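Local structure of inositol-3-phosphate synthase (Caenorhabditis elegans, 1VKO) at residues 244-249 against 449-454. The protein belongs to the myo-inositol-1-phosphate synthase family and binds nicotinamide-adenine-dinucleotide on a Rossmann-type domain. Sequence-based numbering, arbitrary orientation.
Sequences IVLWTA and YDLAIL. With NAD (nicotinamide-adenine-dinucleotide), chain G.
Against one face of the NAD-binding Rossmann sheet, Ile244 and Leu246 of strand 242-247 meet Leu451 and Ala452 of helix 440-458 in a buried contact of apolar side chains, with no hydrogen bond across it. Two residues apart, Ile244 and Leu246 point to the same side of the strand. Ile244 reaches the helix with CD1, which lies 4.1 Å from Ala452 CB and also touches one polar backbone atom, Ala452 O, at 3.3 Å. With CG anti to the backbone N (chi1 -176°), Leu246 brings CD1 to 4.1 Å from Leu451 CD1; the two leucine side chains cross at about a right angle. The strand is central in the five-stranded parallel sheet, with hydrogen-bonded neighbours 77-82 and 295-298, and Ile297 of the latter touches both leucines. Beyond the strand's end the chain turns into the dinucleotide pocket, as expected at the C-terminal edge of a Rossmann sheet. There Ala249 O accepts a hydrogen bond from NAD O3D (3.1 Å) and a weak, bent one from Trp247 NE1 (3.2 Å, 123° at the hydrogen). Ala249 CB sits between the adenine with its ribose and one face of the Trp247 ring, 3.6 Å above the ring plane and offset toward its rim.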
ATOM      1  N   ILE A 244     -12.628  19.572 -35.352  1.00 20.76           N
ATOM      2  CA  ILE A 244     -11.538  19.480 -34.398  1.00 21.24           C
ATOM      3  C   ILE A 244     -10.734  18.239 -34.754  1.00 22.00           C
ATOM      4  O   ILE A 244     -11.309  17.165 -35.008  1.00 18.98           O
ATOM      5  CB  ILE A 244     -12.054  19.382 -32.943  1.00 21.01           C
ATOM      6  CG1 ILE A 244     -12.882  20.591 -32.584  1.00 14.93           C
ATOM      7  CG2 ILE A 244     -10.861  19.231 -31.923  1.00 24.98           C
ATOM      8  CD1 ILE A 244     -14.008  20.262 -31.554  1.00 21.03           C
ATOM      9  N   VAL A 245      -9.411  18.414 -34.809  1.00 22.09           N
ATOM     10  CA  VAL A 245      -8.489  17.327 -34.991  1.00 21.62           C
ATOM     11  C   VAL A 245      -7.732  17.086 -33.685  1.00 25.48           C
ATOM     12  O   VAL A 245      -7.281  18.033 -33.013  1.00 24.88           O
ATOM     13  CB  VAL A 245      -7.496  17.631 -36.092  1.00 25.99           C
ATOM     14  CG1 VAL A 245      -6.270  16.610 -36.035  1.00  8.62           C
ATOM     15  CG2 VAL A 245      -8.216  17.627 -37.431  1.00  9.63           C
ATOM     16  N   LEU A 246      -7.591  15.819 -33.317  1.00 25.14           N
ATOM     17  CA  LEU A 246      -7.010  15.497 -32.018  1.00 22.64           C
ATOM     18  C   LEU A 246      -6.092  14.293 -32.119  1.00 23.45           C
ATOM     19  O   LEU A 246      -6.473  13.232 -32.656  1.00 22.76           O
ATOM     20  CB  LEU A 246      -8.122  15.266 -30.974  1.00 22.65           C
ATOM     21  CG  LEU A 246      -7.724  15.005 -29.526  1.00 23.34           C
ATOM     22  CD1 LEU A 246      -8.764  15.595 -28.507  1.00 14.94           C
ATOM     23  CD2 LEU A 246      -7.500  13.497 -29.314  1.00 11.78           C
ATOM     24  N   TRP A 247      -4.878  14.476 -31.602  1.00 20.86           N
ATOM     25  CA  TRP A 247      -3.872  13.451 -31.602  1.00 21.00           C
ATOM     26  C   TRP A 247      -3.981  12.537 -30.368  1.00 21.36           C
ATOM     27  O   TRP A 247      -3.748  12.957 -29.204  1.00 21.04           O
ATOM     28  CB  TRP A 247      -2.483  14.100 -31.651  1.00 23.04           C
ATOM     29  CG  TRP A 247      -1.390  13.084 -31.702  1.00 19.94           C
ATOM     30  CD1 TRP A 247      -0.911  12.330 -30.658  1.00 30.30           C
ATOM     31  CD2 TRP A 247      -0.654  12.677 -32.861  1.00 21.99           C
ATOM     32  NE1 TRP A 247       0.074  11.481 -31.103  1.00 25.33           N
ATOM     33  CE2 TRP A 247       0.254  11.667 -32.449  1.00 21.45           C
ATOM     34  CE3 TRP A 247      -0.677  13.052 -34.223  1.00 23.19           C
ATOM     35  CZ2 TRP A 247       1.149  11.052 -33.339  1.00 14.75           C
ATOM     36  CZ3 TRP A 247       0.169  12.407 -35.106  1.00 21.93           C
ATOM     37  CH2 TRP A 247       1.095  11.432 -34.653  1.00 29.77           C
ATOM     38  N   THR A 248      -4.285  11.283 -30.643  1.00 17.08           N
ATOM     39  CA  THR A 248      -4.304  10.239 -29.646  1.00 16.82           C
ATOM     40  C   THR A 248      -3.696   8.961 -30.258  1.00 21.90           C
ATOM     41  O   THR A 248      -4.139   7.838 -29.979  1.00 22.58           O
ATOM     42  CB  THR A 248      -5.746  10.000 -29.083  1.00 19.05           C
ATOM     43  OG1 THR A 248      -5.708   8.929 -28.135  1.00 22.28           O
ATOM     44  CG2 THR A 248      -6.766   9.498 -30.164  1.00  7.28           C
ATOM     45  N   ALA A 249      -2.683   9.159 -31.104  1.00 19.74           N
ATOM     46  CA  ALA A 249      -1.806   8.093 -31.591  1.00 20.82           C
ATOM     47  C   ALA A 249      -0.525   7.960 -30.722  1.00 19.54           C
ATOM     48  O   ALA A 249      -0.372   8.639 -29.737  1.00 22.09           O
ATOM     49  CB  ALA A 249      -1.434   8.377 -33.054  1.00 20.78           C
ATOM     50  N   TYR A 449     -13.548  13.621 -24.916  1.00 23.00           N
ATOM     51  CA  TYR A 449     -14.826  14.295 -25.137  1.00 20.33           C
ATOM     52  C   TYR A 449     -14.761  15.693 -24.551  1.00 20.89           C
ATOM     53  O   TYR A 449     -15.239  16.609 -25.169  1.00 21.02           O
ATOM     54  CB  TYR A 449     -16.046  13.567 -24.571  1.00 19.53           C
ATOM     55  CG  TYR A 449     -16.207  12.131 -24.928  1.00 13.14           C
ATOM     56  CD1 TYR A 449     -15.920  11.658 -26.194  1.00 20.97           C
ATOM     57  CD2 TYR A 449     -16.671  11.233 -23.976  1.00 20.39           C
ATOM     58  CE1 TYR A 449     -16.102  10.306 -26.515  1.00  7.26           C
ATOM     59  CE2 TYR A 449     -16.859   9.893 -24.274  1.00 14.17           C
ATOM     60  CZ  TYR A 449     -16.576   9.447 -25.532  1.00 11.53           C
ATOM     61  OH  TYR A 449     -16.696   8.117 -25.782  1.00 21.20           O
ATOM     62  N   ASP A 450     -14.120  15.882 -23.396  1.00 20.40           N
ATOM     63  CA  ASP A 450     -14.078  17.216 -22.814  1.00 19.10           C
ATOM     64  C   ASP A 450     -13.252  18.198 -23.623  1.00 23.69           C
ATOM     65  O   ASP A 450     -13.634  19.386 -23.752  1.00 24.43           O
ATOM     66  CB  ASP A 450     -13.549  17.202 -21.395  1.00 18.40           C
ATOM     67  CG  ASP A 450     -14.437  16.417 -20.426  1.00 30.18           C
ATOM     68  OD1 ASP A 450     -15.686  16.528 -20.525  1.00 32.74           O
ATOM     69  OD2 ASP A 450     -13.957  15.689 -19.513  1.00 29.94           O
ATOM     70  N   LEU A 451     -12.104  17.749 -24.137  1.00 23.98           N
ATOM     71  CA  LEU A 451     -11.245  18.668 -24.907  1.00 22.44           C
ATOM     72  C   LEU A 451     -12.008  19.153 -26.159  1.00 20.38           C
ATOM     73  O   LEU A 451     -12.100  20.353 -26.442  1.00 18.54           O
ATOM     74  CB  LEU A 451      -9.910  18.013 -25.270  1.00 19.54           C
ATOM     75  CG  LEU A 451      -8.920  17.705 -24.133  1.00 17.69           C
ATOM     76  CD1 LEU A 451      -8.067  16.510 -24.526  1.00 22.54           C
ATOM     77  CD2 LEU A 451      -8.040  18.901 -23.775  1.00  7.65           C
ATOM     78  N   ALA A 452     -12.584  18.218 -26.895  1.00 20.43           N
ATOM     79  CA  ALA A 452     -13.336  18.593 -28.070  1.00 19.42           C
ATOM     80  C   ALA A 452     -14.404  19.611 -27.638  1.00 21.83           C
ATOM     81  O   ALA A 452     -14.594  20.645 -28.298  1.00 25.17           O
ATOM     82  CB  ALA A 452     -13.967  17.355 -28.724  1.00 18.69           C
ATOM     83  N   ILE A 453     -15.060  19.340 -26.509  1.00 20.16           N
ATOM     84  CA  ILE A 453     -16.306  20.018 -26.180  1.00 19.62           C
ATOM     85  C   ILE A 453     -16.012  21.444 -25.717  1.00 20.79           C
ATOM     86  O   ILE A 453     -16.676  22.401 -26.115  1.00 20.90           O
ATOM     87  CB  ILE A 453     -17.141  19.160 -25.193  1.00 18.75           C
ATOM     88  CG1 ILE A 453     -17.818  18.012 -25.968  1.00 18.19           C
ATOM     89  CG2 ILE A 453     -18.185  19.991 -24.431  1.00 17.09           C
ATOM     90  CD1 ILE A 453     -18.510  16.990 -25.106  1.00  7.84           C
ATOM     91  N   LEU A 454     -14.983  21.602 -24.914  1.00 20.90           N
ATOM     92  CA  LEU A 454     -14.603  22.931 -24.492  1.00 21.71           C
ATOM     93  C   LEU A 454     -14.048  23.754 -25.646  1.00 23.25           C
ATOM     94  O   LEU A 454     -14.143  24.989 -25.623  1.00 25.48           O
ATOM     95  CB  LEU A 454     -13.585  22.840 -23.353  1.00 23.56           C
ATOM     96  CG  LEU A 454     -14.206  22.233 -22.113  1.00 19.60           C
ATOM     97  CD1 LEU A 454     -13.150  21.748 -21.185  1.00 17.59           C
ATOM     98  CD2 LEU A 454     -15.216  23.186 -21.408  1.00 18.19           C
TER
HETATM   99  PA  NAD G 601      -2.695   2.861 -28.492  1.00 25.23           P
HETATM  100  O1A NAD G 601      -1.509   2.179 -28.980  1.00 15.07           O
HETATM  101  O2A NAD G 601      -3.708   1.852 -28.139  1.00 18.41           O
HETATM  102  O5B NAD G 601      -3.158   3.872 -29.623  1.00 28.60           O
HETATM  103  C5B NAD G 601      -2.248   4.326 -30.580  1.00 24.71           C
HETATM  104  C4B NAD G 601      -2.877   4.112 -31.943  1.00 16.86           C
HETATM  105  O4B NAD G 601      -2.368   5.088 -32.824  1.00 27.42           O
HETATM  106  C3B NAD G 601      -2.529   2.774 -32.532  1.00 19.58           C
HETATM  107  O3B NAD G 601      -3.698   2.390 -33.239  1.00 17.06           O
HETATM  108  C2B NAD G 601      -1.482   3.041 -33.576  1.00 17.79           C
HETATM  109  O2B NAD G 601      -1.866   2.237 -34.689  1.00 24.24           O
HETATM  110  C1B NAD G 601      -1.755   4.498 -33.934  1.00 17.26           C
HETATM  111  N9A NAD G 601      -0.670   5.337 -34.505  1.00 16.04           N
HETATM  112  C8A NAD G 601       0.662   5.365 -34.223  1.00 29.17           C
HETATM  113  N7A NAD G 601       1.245   6.286 -35.024  1.00 22.19           N
HETATM  114  C5A NAD G 601       0.330   6.861 -35.826  1.00 27.77           C
HETATM  115  C6A NAD G 601       0.389   7.825 -36.848  1.00 32.19           C
HETATM  116  N6A NAD G 601       1.534   8.381 -37.278  1.00 28.02           N
HETATM  117  N1A NAD G 601      -0.769   8.165 -37.498  1.00 14.67           N
HETATM  118  C2A NAD G 601      -1.950   7.559 -37.183  1.00 25.60           C
HETATM  119  N3A NAD G 601      -1.976   6.601 -36.222  1.00 14.80           N
HETATM  120  C4A NAD G 601      -0.871   6.248 -35.531  1.00 27.36           C
HETATM  121  O3  NAD G 601      -2.364   3.840 -27.243  1.00 18.80           O
HETATM  122  PN  NAD G 601      -3.547   4.561 -26.458  1.00 17.82           P
HETATM  123  O1N NAD G 601      -4.696   4.662 -27.396  1.00 34.71           O
HETATM  124  O2N NAD G 601      -3.722   3.855 -25.186  1.00 16.31           O
HETATM  125  O5D NAD G 601      -3.073   6.098 -26.254  1.00 21.97           O
HETATM  126  C5D NAD G 601      -2.536   6.845 -27.332  1.00 24.86           C
HETATM  127  C4D NAD G 601      -1.669   8.044 -26.902  1.00 24.67           C
HETATM  128  O4D NAD G 601      -2.318   8.785 -25.898  1.00 27.08           O
HETATM  129  C3D NAD G 601      -0.296   7.656 -26.339  1.00 23.94           C
HETATM  130  O3D NAD G 601       0.656   8.563 -26.820  1.00 29.51           O
HETATM  131  C2D NAD G 601      -0.423   7.967 -24.869  1.00 31.80           C
HETATM  132  O2D NAD G 601       0.777   8.370 -24.227  1.00 36.09           O
HETATM  133  C1D NAD G 601      -1.380   9.127 -24.901  1.00 28.92           C
HETATM  134  N1N NAD G 601      -1.896   9.244 -23.542  1.00 25.40           N
HETATM  135  C2N NAD G 601      -2.617   8.227 -22.999  1.00 13.40           C
HETATM  136  C3N NAD G 601      -3.068   8.351 -21.704  1.00 19.34           C
HETATM  137  C7N NAD G 601      -4.145   7.416 -21.302  1.00 25.56           C
HETATM  138  O7N NAD G 601      -4.490   6.440 -22.268  1.00 31.73           O
HETATM  139  N7N NAD G 601      -4.735   7.544 -20.107  1.00 25.15           N
HETATM  140  C4N NAD G 601      -2.810   9.512 -20.950  1.00 16.31           C
HETATM  141  C5N NAD G 601      -2.062  10.523 -21.513  1.00 15.55           C
HETATM  142  C6N NAD G 601      -1.593  10.377 -22.828  1.00 18.21           C